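Local coordinates for protein class I phosphodiesterase PDEB1 (Leishmania major, PDB 2R8Q) that belongs to the class I phosphodiesterase family and has an all-helical catalytic domain that holds a zinc ion, a magnesium ion and 3-isobutyl-1-methylxanthine, at residues A[328-331]-A[332-336]; A[109-112]-A[113-116]. One frame throughout, in Å; residues are numbered along the deposited sequence.

Interaction 1 (A[328-331]-A[332-336]); sequences GMQW and CVDTV
Q330 and D334 meet on one turn of helix 330-348, the amide of Q330 donating a hydrogen bond to the carboxylate of D334, four positions on. It is a classic i to i+4 side-chain bridge on the exposed side of an amphipathic helix. The two side chains cross at about a right angle, and NE2 of Q330 donates to OD1 of D334 over 3.0 Å in a nearly straight bond. The amide lies flat toward its acceptor; the carboxylate plane is turned 44° from the amide plane, and NE2 meets OD1 from above the carboxylate plane. A bend at chi2 (59°) swings the amide forward along the helix and brings NE2 to this oxygen. Alongside it, the backbone N of D334 bonds to O of Q330, so the same two residues are linked twice.

On another side of the turn, W331 and C332 make a sulfur-aromatic contact between neighbours. SG of C332 lies over one face of the indole, 3.9 Å from the centroid of the five-membered ring, with CE2 among its nearest ring atoms. CB of M329 packs against the same sulfur at 4.0 Å. This apolar side faces helix 102-118 through Y115 and helix 302-324 through F318, and P41, from a loop, touches the indole. Farther along, O of W331 accepts two bonds from T335, whose backbone N and hydroxyl arrive from opposite faces of the carbonyl plane, OG1 at 2.8 Å.

Interaction 2 (A[109-112]-A[113-116]); sequences CQTL and HTYL
This is a buried i to i+4 contact within helix 102-118, in the interior of the all-helical domain, where T111 and Y115 lie side by side and point the same way. The methyl CG2 of T111 sits over one face of the phenol, a CH-pi contact 3.9 Å from the centroid of the Y115 ring and displaced toward CZ of Y115, which it approaches to 3.4 Å. The hydroxyl of T111 lies beside the backbone N and points back along the helix, where OG1 bonds to O of D107 and to NZ of K260. From L112, CD2 reaches CD1 of Y115 at 4.1 Å.

The carbonyl of T111 is doubly used: Y115 N donates to it in the carbonyl plane, and OG1 of T114 lies 2.6 Å from O of T111. That second bond is made with the hydroxyl between the backbone N and the carbonyl carbon (chi1 71°). The methyl of T114 is thereby turned to the amide of Q110, with CG2 3.4 Å from NE2, an amide nitrogen already bonded to O of F38 and O of S40. A threonine hydroxyl folded onto a carbonyl of the preceding turn is a familiar feature of alpha-helices, here one of the packed helices of the phosphodiesterase catalytic domain.

Overall arrangement
Interactions 1 and 2 lie on two helices that pack against each other. Their centres are 14 Å apart, yet the apolar side of 328-336 rests directly on 109-116. Y115 meets both M329 and C332: CE of M329 comes to 3.6 Å from CG of Y115, and SG of C332 to 3.6 Å from its CE2. The sulfur that lies over the indole thus also meets the phenol, while CH2 of W331 packs 3.5 Å from O of T114. Both contacts stand back from the ligands. The side chain of L112 is about 10 Å from the zinc ion, and those of Y115 and T335 are about 11 and 13 Å from 3-isobutyl-1-methylxanthine.

Interaction 1 (A[328-331]-A[332-336])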
loop_
_atom_site.group_PDB
_atom_site.type_symbol
_atom_site.label_atom_id
_atom_site.label_comp_id
_atom_site.label_asym_id
_atom_site.label_seq_id
_atom_site.Cartn_x
_atom_site.Cartn_y
_atom_site.Cartn_z
ATOM N N GLY A 328 -35.101 -3.474 -12.158
ATOM C CA GLY A 328 -35.499 -2.080 -12.080
ATOM C C GLY A 328 -34.588 -1.109 -12.816
ATOM O O GLY A 328 -34.887 0.085 -12.893
ATOM N N MET A 329 -33.480 -1.614 -13.355
ATOM C CA MET A 329 -32.525 -0.779 -14.083
ATOM C C MET A 329 -32.646 -0.950 -15.599
ATOM O O MET A 329 -31.673 -0.807 -16.337
ATOM C CB MET A 329 -31.093 -1.103 -13.627
ATOM C CG MET A 329 -30.736 -0.524 -12.259
ATOM S SD MET A 329 -29.337 -1.346 -11.448
ATOM C CE MET A 329 -28.030 -1.053 -12.628
ATOM N N GLN A 330 -33.856 -1.244 -16.062
ATOM C CA GLN A 330 -34.098 -1.432 -17.484
ATOM C C GLN A 330 -33.672 -0.229 -18.324
ATOM O O GLN A 330 -33.191 -0.394 -19.442
ATOM C CB GLN A 330 -35.582 -1.719 -17.726
ATOM C CG GLN A 330 -35.937 -2.034 -19.176
ATOM C CD GLN A 330 -35.187 -3.238 -19.717
ATOM O OE1 GLN A 330 -35.069 -4.262 -19.046
ATOM N NE2 GLN A 330 -34.687 -3.124 -20.944
ATOM N N TRP A 331 -33.839 0.976 -17.787
ATOM C CA TRP A 331 -33.478 2.178 -18.532
ATOM C C TRP A 331 -32.008 2.165 -18.960
ATOM O O TRP A 331 -31.650 2.753 -19.975
ATOM C CB TRP A 331 -33.791 3.436 -17.705
ATOM C CG TRP A 331 -32.691 3.891 -16.788
ATOM C CD1 TRP A 331 -31.567 4.590 -17.137
ATOM C CD2 TRP A 331 -32.602 3.669 -15.376
ATOM N NE1 TRP A 331 -30.787 4.817 -16.030
ATOM C CE2 TRP A 331 -31.397 4.262 -14.936
ATOM C CE3 TRP A 331 -33.422 3.027 -14.438
ATOM C CZ2 TRP A 331 -30.992 4.233 -13.597
ATOM C CZ3 TRP A 331 -33.019 2.997 -13.105
ATOM C CH2 TRP A 331 -31.812 3.598 -12.700
ATOM N N CYS A 332 -31.162 1.487 -18.188
ATOM C CA CYS A 332 -29.741 1.407 -18.516
ATOM C C CYS A 332 -29.563 0.652 -19.823
ATOM O O CYS A 332 -28.791 1.060 -20.688
ATOM C CB CYS A 332 -28.972 0.676 -17.417
ATOM S SG CYS A 332 -29.011 1.485 -15.815
ATOM N N VAL A 333 -30.281 -0.459 -19.952
ATOM C CA VAL A 333 -30.218 -1.277 -21.154
ATOM C C VAL A 333 -30.832 -0.538 -22.339
ATOM O O VAL A 333 -30.270 -0.536 -23.432
ATOM C CB VAL A 333 -30.960 -2.619 -20.957
ATOM C CG1 VAL A 333 -31.060 -3.364 -22.281
ATOM C CG2 VAL A 333 -30.227 -3.471 -19.932
ATOM N N ASP A 334 -31.983 0.089 -22.119
ATOM C CA ASP A 334 -32.644 0.822 -23.191
ATOM C C ASP A 334 -31.766 1.946 -23.717
ATOM O O ASP A 334 -31.720 2.193 -24.919
ATOM C CB ASP A 334 -33.973 1.413 -22.714
ATOM C CG ASP A 334 -34.954 0.354 -22.265
ATOM O OD1 ASP A 334 -34.884 -0.776 -22.784
ATOM O OD2 ASP A 334 -35.806 0.660 -21.405
ATOM N N THR A 335 -31.060 2.623 -22.816
ATOM C CA THR A 335 -30.212 3.731 -23.226
ATOM C C THR A 335 -28.916 3.289 -23.899
ATOM O O THR A 335 -28.459 3.928 -24.844
ATOM C CB THR A 335 -29.880 4.645 -22.035
ATOM O OG1 THR A 335 -31.096 5.070 -21.409
ATOM C CG2 THR A 335 -29.121 5.877 -22.506
ATOM N N VAL A 336 -28.314 2.204 -23.424
ATOM C CA VAL A 336 -27.085 1.750 -24.054
ATOM C C VAL A 336 -27.409 1.287 -25.475
ATOM O O VAL A 336 -26.613 1.478 -26.392
ATOM C CB VAL A 336 -26.405 0.600 -23.260
ATOM C CG1 VAL A 336 -27.222 -0.673 -23.350
ATOM C CG2 VAL A 336 -24.993 0.376 -23.791
#

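Interaction 2 (A[109-112]-A[113-116])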
loop_
_atom_site.group_PDB
_atom_site.type_symbol
_atom_site.label_atom_id
_atom_site.label_comp_id
_atom_site.label_asym_id
_atom_site.label_seq_id
_atom_site.Cartn_x
_atom_site.Cartn_y
_atom_site.Cartn_z
ATOM N N CYS A 109 -20.697 7.827 -7.688
ATOM C CA CYS A 109 -21.479 7.904 -6.457
ATOM C C CYS A 109 -22.935 8.247 -6.778
ATOM O O CYS A 109 -23.858 7.561 -6.338
ATOM C CB CYS A 109 -20.873 8.962 -5.529
ATOM S SG CYS A 109 -21.714 9.169 -3.935
ATOM N N GLN A 110 -23.133 9.300 -7.565
ATOM C CA GLN A 110 -24.476 9.734 -7.942
ATOM C C GLN A 110 -25.210 8.653 -8.736
ATOM O O GLN A 110 -26.409 8.416 -8.538
ATOM C CB GLN A 110 -24.377 11.026 -8.762
ATOM C CG GLN A 110 -25.698 11.754 -9.027
ATOM C CD GLN A 110 -26.466 11.206 -10.217
ATOM O OE1 GLN A 110 -25.877 10.829 -11.231
ATOM N NE2 GLN A 110 -27.792 11.180 -10.107
ATOM N N THR A 111 -24.481 7.988 -9.625
ATOM C CA THR A 111 -25.055 6.933 -10.451
ATOM C C THR A 111 -25.505 5.754 -9.586
ATOM O O THR A 111 -26.584 5.190 -9.797
ATOM C CB THR A 111 -24.033 6.449 -11.495
ATOM O OG1 THR A 111 -23.682 7.538 -12.358
ATOM C CG2 THR A 111 -24.607 5.314 -12.323
ATOM N N LEU A 112 -24.689 5.383 -8.605
ATOM C CA LEU A 112 -25.053 4.277 -7.731
ATOM C C LEU A 112 -26.315 4.614 -6.948
ATOM O O LEU A 112 -27.137 3.737 -6.684
ATOM C CB LEU A 112 -23.906 3.942 -6.774
ATOM C CG LEU A 112 -22.725 3.240 -7.447
ATOM C CD1 LEU A 112 -21.586 3.082 -6.454
ATOM C CD2 LEU A 112 -23.171 1.882 -7.972
ATOM N N HIS A 113 -26.472 5.880 -6.575
ATOM C CA HIS A 113 -27.667 6.275 -5.847
ATOM C C HIS A 113 -28.862 5.990 -6.753
ATOM O O HIS A 113 -29.859 5.429 -6.302
ATOM C CB HIS A 113 -27.612 7.759 -5.469
ATOM C CG HIS A 113 -28.763 8.212 -4.620
ATOM N ND1 HIS A 113 -30.032 8.399 -5.124
ATOM C CD2 HIS A 113 -28.834 8.509 -3.301
ATOM C CE1 HIS A 113 -30.835 8.794 -4.153
ATOM N NE2 HIS A 113 -30.134 8.868 -3.035
ATOM N N THR A 114 -28.761 6.341 -8.035
ATOM C CA THR A 114 -29.885 6.085 -8.932
ATOM C C THR A 114 -30.170 4.592 -9.089
ATOM O O THR A 114 -31.320 4.193 -9.240
ATOM C CB THR A 114 -29.693 6.722 -10.343
ATOM O OG1 THR A 114 -28.683 6.018 -11.075
ATOM C CG2 THR A 114 -29.312 8.186 -10.215
ATOM N N TYR A 115 -29.135 3.759 -9.040
ATOM C CA TYR A 115 -29.345 2.322 -9.174
ATOM C C TYR A 115 -30.037 1.768 -7.938
ATOM O O TYR A 115 -30.932 0.926 -8.035
ATOM C CB TYR A 115 -28.013 1.589 -9.365
ATOM C CG TYR A 115 -27.319 1.846 -10.686
ATOM C CD1 TYR A 115 -26.036 1.353 -10.917
ATOM C CD2 TYR A 115 -27.940 2.569 -11.708
ATOM C CE1 TYR A 115 -25.386 1.568 -12.124
ATOM C CE2 TYR A 115 -27.293 2.792 -12.926
ATOM C CZ TYR A 115 -26.015 2.286 -13.123
ATOM O OH TYR A 115 -25.357 2.510 -14.312
ATOM N N LEU A 116 -29.613 2.245 -6.772
ATOM C CA LEU A 116 -30.173 1.796 -5.507
ATOM C C LEU A 116 -31.609 2.233 -5.276
ATOM O O LEU A 116 -32.454 1.438 -4.862
ATOM C CB LEU A 116 -29.325 2.315 -4.344
ATOM C CG LEU A 116 -27.932 1.704 -4.169
ATOM C CD1 LEU A 116 -27.173 2.492 -3.107
ATOM C CD2 LEU A 116 -28.057 0.233 -3.779
#